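PDB 1L8W: VlsE1 from Borreliella burgdorferi, which is a variable surface lipoprotein of the Lyme disease spirochaete whose antigenic switching probably helps the bacterium evade the host immune response. Local coordinates for residues 68-73 / 124-129; 185-190 / 267-272; 221-226 / 271-276. All coordinates share one frame; numbering follows the deposited sequence.

Interaction 1 of 3, residues 68-73 / 124-129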
# COMPACT_ATOMS: atom_id res chain seq x y z
N THR A 68 -3.44 -14.30 6.74
CA THR A 68 -3.82 -15.40 5.87
C THR A 68 -2.64 -15.81 4.98
O THR A 68 -2.43 -17.00 4.74
CB THR A 68 -5.04 -15.02 4.98
OG1 THR A 68 -6.13 -14.60 5.80
CG2 THR A 68 -5.49 -16.22 4.14
N VAL A 69 -1.88 -14.83 4.48
CA VAL A 69 -0.72 -15.08 3.65
C VAL A 69 0.34 -15.78 4.49
O VAL A 69 0.99 -16.73 4.04
CB VAL A 69 -0.09 -13.75 3.11
CG1 VAL A 69 1.28 -14.03 2.49
CG2 VAL A 69 -1.01 -13.11 2.08
N ALA A 70 0.54 -15.31 5.71
CA ALA A 70 1.51 -15.94 6.59
C ALA A 70 1.16 -17.42 6.75
O ALA A 70 2.01 -18.30 6.61
CB ALA A 70 1.52 -15.24 7.96
N ALA A 71 -0.12 -17.68 7.02
CA ALA A 71 -0.61 -19.05 7.21
C ALA A 71 -0.28 -19.97 6.04
O ALA A 71 0.22 -21.08 6.23
CB ALA A 71 -2.11 -19.03 7.43
N LYS A 72 -0.55 -19.51 4.82
CA LYS A 72 -0.27 -20.30 3.63
C LYS A 72 1.23 -20.53 3.46
O LYS A 72 1.66 -21.60 3.04
CB LYS A 72 -0.82 -19.60 2.37
CG LYS A 72 -2.33 -19.44 2.34
CD LYS A 72 -2.77 -18.72 1.06
CE LYS A 72 -4.28 -18.55 0.99
NZ LYS A 72 -4.72 -17.82 -0.25
N LEU A 73 2.03 -19.52 3.79
CA LEU A 73 3.47 -19.64 3.69
C LEU A 73 4.02 -20.63 4.70
O LEU A 73 4.93 -21.40 4.40
CB LEU A 73 4.14 -18.27 3.89
CG LEU A 73 3.93 -17.26 2.76
CD1 LEU A 73 4.67 -15.99 3.09
CD2 LEU A 73 4.42 -17.85 1.44
N ALA A 124 8.72 -11.21 6.84
CA ALA A 124 8.42 -9.96 6.16
C ALA A 124 6.93 -9.61 6.21
O ALA A 124 6.57 -8.47 6.50
CB ALA A 124 8.91 -10.02 4.70
N VAL A 125 6.06 -10.59 5.94
CA VAL A 125 4.63 -10.30 5.97
C VAL A 125 4.18 -10.02 7.40
O VAL A 125 3.29 -9.21 7.61
CB VAL A 125 3.76 -11.46 5.38
CG1 VAL A 125 4.32 -11.91 4.02
CG2 VAL A 125 3.66 -12.62 6.36
N LYS A 126 4.81 -10.68 8.38
CA LYS A 126 4.44 -10.46 9.78
C LYS A 126 4.80 -9.04 10.23
O LYS A 126 4.14 -8.47 11.11
CB LYS A 126 5.09 -11.50 10.68
CG LYS A 126 4.49 -12.90 10.53
CD LYS A 126 5.10 -13.87 11.55
CE LYS A 126 4.53 -15.28 11.43
NZ LYS A 126 3.06 -15.32 11.65
N THR A 127 5.83 -8.47 9.61
CA THR A 127 6.19 -7.10 9.92
C THR A 127 5.02 -6.25 9.41
O THR A 127 4.48 -5.41 10.13
CB THR A 127 7.49 -6.66 9.21
OG1 THR A 127 8.58 -7.51 9.61
CG2 THR A 127 7.83 -5.22 9.56
N ALA A 128 4.59 -6.51 8.17
CA ALA A 128 3.46 -5.79 7.59
C ALA A 128 2.20 -6.04 8.42
O ALA A 128 1.47 -5.10 8.77
CB ALA A 128 3.23 -6.23 6.16
N GLU A 129 1.95 -7.31 8.73
CA GLU A 129 0.78 -7.69 9.53
C GLU A 129 0.72 -6.92 10.85
O GLU A 129 -0.31 -6.31 11.18
CB GLU A 129 0.81 -9.20 9.82
CG GLU A 129 -0.27 -9.66 10.79
CD GLU A 129 -0.04 -11.08 11.32
OE1 GLU A 129 1.09 -11.39 11.71
OE2 GLU A 129 -1.00 -11.88 11.36
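V125 of helix 106-131 packs against V69, A70 and L73 of helix 59-80, in an antiparallel helix pair within the predominantly helical fold of this Borrelia lipoprotein. The short segments run at 161° to each other with their axes 9.5 Å apart, and the backbones come nearest at A70 and V125, where the CA atoms are 6.5 Å apart. The two methyls of V125 divide the work. CG2, set between the backbone N and the carbonyl carbon, rests on the small side chain of A70, with CG2 of V125 3.7 Å from CB of A70. CG1 of V125, anti to the carbonyl carbon (chi1 -49°), lies 4.0 Å from CG1 of V69, the two side chains crossing obliquely, and also touches CD1 of L73, the leucine and valine side chains meeting tip to tip.

No hydrogen bond links the segments; apart from the K126 ammonium the touching groups are apolar. A second layer closes around them. I320 of helix 294-333 packs against both V69 and L73, while I166 of helix 153-170 lies against V125, so the pair is joined to two further helices of the bundle. Polar groups gather along the margin: E129 OE2 is hydrogen-bonded to T67 OG1, and K126 forms a salt bridge with E74, one turn on from A70. The lysine chain runs extended as far as CE and then bends at its last torsion (chi4 -60°), which leaves NZ of K126 4.0 Å from CB of A70.

Interaction 2 of 3, residues 185-190 / 267-272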
# COMPACT_ATOMS: atom_id res chain seq x y z
N GLU A 185 2.11 16.04 -13.66
CA GLU A 185 1.56 16.54 -12.41
C GLU A 185 0.06 16.79 -12.48
O GLU A 185 -0.49 17.55 -11.68
CB GLU A 185 2.28 17.84 -12.02
CG GLU A 185 1.99 19.01 -12.95
CD GLU A 185 2.90 20.21 -12.72
OE1 GLU A 185 2.87 20.79 -11.62
OE2 GLU A 185 3.65 20.56 -13.66
N ASN A 186 -0.60 16.15 -13.44
CA ASN A 186 -2.04 16.32 -13.62
C ASN A 186 -2.87 16.05 -12.35
O ASN A 186 -3.90 16.67 -12.15
CB ASN A 186 -2.55 15.40 -14.74
CG ASN A 186 -1.90 15.69 -16.08
OD1 ASN A 186 -1.98 16.81 -16.59
ND2 ASN A 186 -1.25 14.68 -16.65
N ASN A 187 -2.41 15.14 -11.51
CA ASN A 187 -3.17 14.81 -10.31
C ASN A 187 -2.62 15.31 -8.98
O ASN A 187 -3.09 14.89 -7.92
CB ASN A 187 -3.40 13.29 -10.26
CG ASN A 187 -4.19 12.78 -11.46
OD1 ASN A 187 -5.34 13.18 -11.67
ND2 ASN A 187 -3.58 11.91 -12.26
N LYS A 188 -1.66 16.22 -9.03
CA LYS A 188 -1.07 16.77 -7.82
C LYS A 188 -2.14 17.30 -6.87
O LYS A 188 -1.92 17.39 -5.66
CB LYS A 188 -0.08 17.89 -8.18
CG LYS A 188 -0.64 19.00 -9.07
CD LYS A 188 0.47 20.01 -9.40
CE LYS A 188 0.06 20.99 -10.51
NZ LYS A 188 -0.93 22.02 -10.07
N GLY A 189 -3.31 17.63 -7.42
CA GLY A 189 -4.41 18.12 -6.61
C GLY A 189 -4.94 17.10 -5.62
O GLY A 189 -5.74 17.43 -4.75
N ALA A 190 -4.50 15.85 -5.74
CA ALA A 190 -4.95 14.80 -4.83
C ALA A 190 -4.46 15.09 -3.40
O ALA A 190 -5.01 14.58 -2.44
CB ALA A 190 -4.44 13.45 -5.30
N LYS A 267 3.69 14.63 -6.80
CA LYS A 267 3.04 15.05 -8.05
C LYS A 267 2.87 13.94 -9.08
O LYS A 267 1.87 13.88 -9.78
CB LYS A 267 3.81 16.22 -8.69
CG LYS A 267 3.66 17.55 -7.96
CD LYS A 267 4.30 18.69 -8.75
CE LYS A 267 3.94 20.03 -8.13
NZ LYS A 267 4.56 21.19 -8.84
N LYS A 268 3.87 13.06 -9.18
CA LYS A 268 3.80 11.94 -10.11
C LYS A 268 2.75 10.93 -9.66
O LYS A 268 2.53 10.74 -8.46
CB LYS A 268 5.17 11.27 -10.22
CG LYS A 268 6.16 12.06 -11.04
CD LYS A 268 7.53 11.42 -11.02
CE LYS A 268 8.31 11.85 -9.78
NZ LYS A 268 7.58 11.54 -8.53
N ASP A 269 2.10 10.29 -10.63
CA ASP A 269 1.04 9.33 -10.38
C ASP A 269 1.35 8.10 -9.53
O ASP A 269 0.50 7.66 -8.76
CB ASP A 269 0.44 8.87 -11.71
CG ASP A 269 -0.25 9.99 -12.45
OD1 ASP A 269 -1.07 10.70 -11.83
OD2 ASP A 269 0.02 10.16 -13.66
N ASP A 270 2.53 7.53 -9.67
CA ASP A 270 2.85 6.35 -8.88
C ASP A 270 3.14 6.71 -7.41
O ASP A 270 2.89 5.90 -6.52
CB ASP A 270 4.00 5.57 -9.52
CG ASP A 270 5.23 6.41 -9.75
OD1 ASP A 270 5.14 7.65 -9.66
OD2 ASP A 270 6.30 5.81 -10.03
N GLN A 271 3.64 7.92 -7.18
CA GLN A 271 3.94 8.42 -5.83
C GLN A 271 2.65 8.80 -5.12
O GLN A 271 2.45 8.52 -3.93
CB GLN A 271 4.84 9.64 -5.91
CG GLN A 271 6.14 9.43 -6.68
CD GLN A 271 6.99 8.33 -6.08
OE1 GLN A 271 7.24 8.32 -4.88
NE2 GLN A 271 7.44 7.41 -6.92
N ILE A 272 1.77 9.47 -5.86
CA ILE A 272 0.48 9.86 -5.32
C ILE A 272 -0.31 8.60 -4.97
O ILE A 272 -0.84 8.47 -3.87
CB ILE A 272 -0.32 10.68 -6.34
CG1 ILE A 272 0.44 11.98 -6.63
CG2 ILE A 272 -1.72 10.94 -5.83
CD1 ILE A 272 -0.17 12.82 -7.72
O HOH W 1 -0.29 13.48 -11.29
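A mixed polar and apolar contact joins the loop between helices 153-170 and 205-216, at E185, N187, K188 and A190, to K267, just before helix 269-281, and to D269 and I272 in its first turn. At its outer end the extended chain of K267 lies beside the side chains of E185 and K188, all pointing the same way. CE of K267 packs 3.7 Å from CD of K188, and NZ of K267 forms a salt bridge with OE1 of E185 at 3.3 Å, its hydrogen bond weak. K188 NZ turns instead to E260.

Further in, N187 ND2 donates to D269 OD1 over 2.8 Å in a nearly straight bond (167°). The acceptor lies in the amide plane, whereas the donor reaches the syn side of the oxygen from 25° out of the carboxylate plane. A water accepts from N187 N and donates to K267 O, adding a backbone bridge. CD1 of I272 lies against the N187 carbonyl, and CG2 of I272 is 3.7 Å from CB of A190, with A214 of helix 205-216 also against I272.

The near-linear N187-D269 bond constrains direction, whereas the weak hydrogen bond within the K267-E185 salt bridge suggests a largely electrostatic pairing.

Interaction 3 of 3, residues 221-226 / 271-276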
# COMPACT_ATOMS: atom_id res chain seq x y z
N GLU A 221 2.15 -3.07 -9.63
CA GLU A 221 3.61 -3.18 -9.53
C GLU A 221 4.24 -1.81 -9.30
O GLU A 221 5.07 -1.64 -8.40
CB GLU A 221 4.19 -3.78 -10.82
CG GLU A 221 3.75 -5.20 -11.12
CD GLU A 221 2.25 -5.31 -11.32
OE1 GLU A 221 1.69 -4.49 -12.08
OE2 GLU A 221 1.63 -6.22 -10.73
N GLN A 222 3.84 -0.83 -10.10
CA GLN A 222 4.38 0.52 -9.99
C GLN A 222 4.13 1.14 -8.62
O GLN A 222 5.01 1.78 -8.05
CB GLN A 222 3.80 1.42 -11.08
CG GLN A 222 4.31 1.12 -12.47
CD GLN A 222 3.68 2.01 -13.52
OE1 GLN A 222 2.54 1.79 -13.94
NE2 GLN A 222 4.40 3.05 -13.94
N ILE A 223 2.93 0.95 -8.08
CA ILE A 223 2.60 1.47 -6.76
C ILE A 223 3.43 0.73 -5.71
O ILE A 223 3.88 1.33 -4.73
CB ILE A 223 1.10 1.30 -6.45
CG1 ILE A 223 0.26 2.03 -7.50
CG2 ILE A 223 0.79 1.88 -5.09
CD1 ILE A 223 -1.23 1.68 -7.48
N LEU A 224 3.64 -0.56 -5.93
CA LEU A 224 4.42 -1.39 -5.02
C LEU A 224 5.86 -0.87 -4.99
O LEU A 224 6.43 -0.68 -3.91
CB LEU A 224 4.43 -2.85 -5.51
CG LEU A 224 4.17 -3.98 -4.51
CD1 LEU A 224 4.70 -5.28 -5.09
CD2 LEU A 224 4.85 -3.69 -3.18
N SER A 225 6.43 -0.65 -6.17
CA SER A 225 7.80 -0.15 -6.28
C SER A 225 7.95 1.20 -5.59
O SER A 225 8.92 1.44 -4.87
CB SER A 225 8.19 -0.04 -7.76
OG SER A 225 9.57 0.26 -7.91
N ALA A 226 6.98 2.09 -5.80
CA ALA A 226 7.04 3.41 -5.18
C ALA A 226 7.07 3.30 -3.65
O ALA A 226 7.70 4.12 -2.97
CB ALA A 226 5.83 4.26 -5.62
N GLN A 271 3.64 7.92 -7.18
CA GLN A 271 3.94 8.42 -5.83
C GLN A 271 2.65 8.80 -5.12
O GLN A 271 2.45 8.52 -3.93
CB GLN A 271 4.84 9.64 -5.91
CG GLN A 271 6.14 9.43 -6.68
CD GLN A 271 6.99 8.33 -6.08
OE1 GLN A 271 7.24 8.32 -4.88
NE2 GLN A 271 7.44 7.41 -6.92
N ILE A 272 1.77 9.47 -5.86
CA ILE A 272 0.48 9.86 -5.32
C ILE A 272 -0.31 8.60 -4.97
O ILE A 272 -0.84 8.47 -3.87
CB ILE A 272 -0.32 10.68 -6.34
CG1 ILE A 272 0.44 11.98 -6.63
CG2 ILE A 272 -1.72 10.94 -5.83
CD1 ILE A 272 -0.17 12.82 -7.72
N ALA A 273 -0.39 7.67 -5.92
CA ALA A 273 -1.11 6.41 -5.73
C ALA A 273 -0.54 5.63 -4.53
O ALA A 273 -1.28 4.90 -3.84
CB ALA A 273 -1.03 5.57 -6.99
N ALA A 274 0.76 5.79 -4.28
CA ALA A 274 1.43 5.14 -3.15
C ALA A 274 1.05 5.81 -1.83
O ALA A 274 0.83 5.14 -0.82
CB ALA A 274 2.94 5.17 -3.33
N ALA A 275 1.00 7.15 -1.84
CA ALA A 275 0.65 7.91 -0.64
C ALA A 275 -0.76 7.54 -0.25
O ALA A 275 -1.10 7.40 0.92
CB ALA A 275 0.73 9.42 -0.93
N ILE A 276 -1.58 7.37 -1.28
CA ILE A 276 -2.97 7.02 -1.14
C ILE A 276 -3.14 5.61 -0.57
O ILE A 276 -3.87 5.42 0.40
CB ILE A 276 -3.70 7.14 -2.50
CG1 ILE A 276 -3.84 8.63 -2.86
CG2 ILE A 276 -5.05 6.45 -2.46
CD1 ILE A 276 -4.58 8.92 -4.17
O HOH W 2 8.93 6.33 -3.83
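I223 and A226, one turn apart on helix 220-230, pack against A273 and A274 of helix 269-281 where the two helices cross steeply. The segment axes make an angle of 76° and approach to 8.4 Å, a close spacing consistent with the alanines at the crossing. The CA atoms of I223 and A274 are 5.3 Å apart.

I223 is the branched bump, its CG1 and CG2 dividing between A273 and A274. CG1 of I223, anti to the carbonyl carbon (chi1 -59°), lies 3.8 Å from CB of A273, with CD1 continuing over the same methyl. CG2 turns to the neighbouring residue and settles against the backbone, 3.8 Å from CA of A274 and near the carbonyl oxygen of A273. The shallow relief left by two small side chains thus receives a branched one. One turn on, the fit is methyl to methyl, with CB of A226 3.8 Å from CB of A274.

Q271 borders this patch. Its CB points away from helix 220-230, but the chain bends at chi2 (-59°), which places CD; NE2 of Q271 then lies 3.8 Å from CB of A226. The amide oxygen is bonded to water: one molecule donates to Q271 OE1 at 2.8 Å and to the backbone oxygen of A226 at 2.7 Å, bridging the helices where no direct hydrogen bond does.

Around the crossing, K311 of helix 294-333 touches I223, V215 of helix 205-216 touches A273, and P247 of helix 247-252 lies against both Q271 and A274. Such small-residue packing is characteristic of closely spaced helices, here a steep crossing inside the largely helical VlsE fold.

Overall arrangement
Interactions 2 and 3 adjoin, their centres about 10 Å apart, and share Q271 and I272 of helix 269-281. That helix receives the 185-190 loop at its start through D269 and I272, and helix 220-230 through Q271, A273 and A274. The two also touch directly, with D270 O 3.5 Å from A226 CB, and helix 205-216 packs against both. Interaction 1 stands apart: its centre is about 30 Å from that of interaction 2, on the opposite side of the chain's centre, and about 21 Å from that of interaction 3. The nearest atoms are about 18 Å and 10 Å away, respectively. Helix 294-333 touches both interactions 1 and 3.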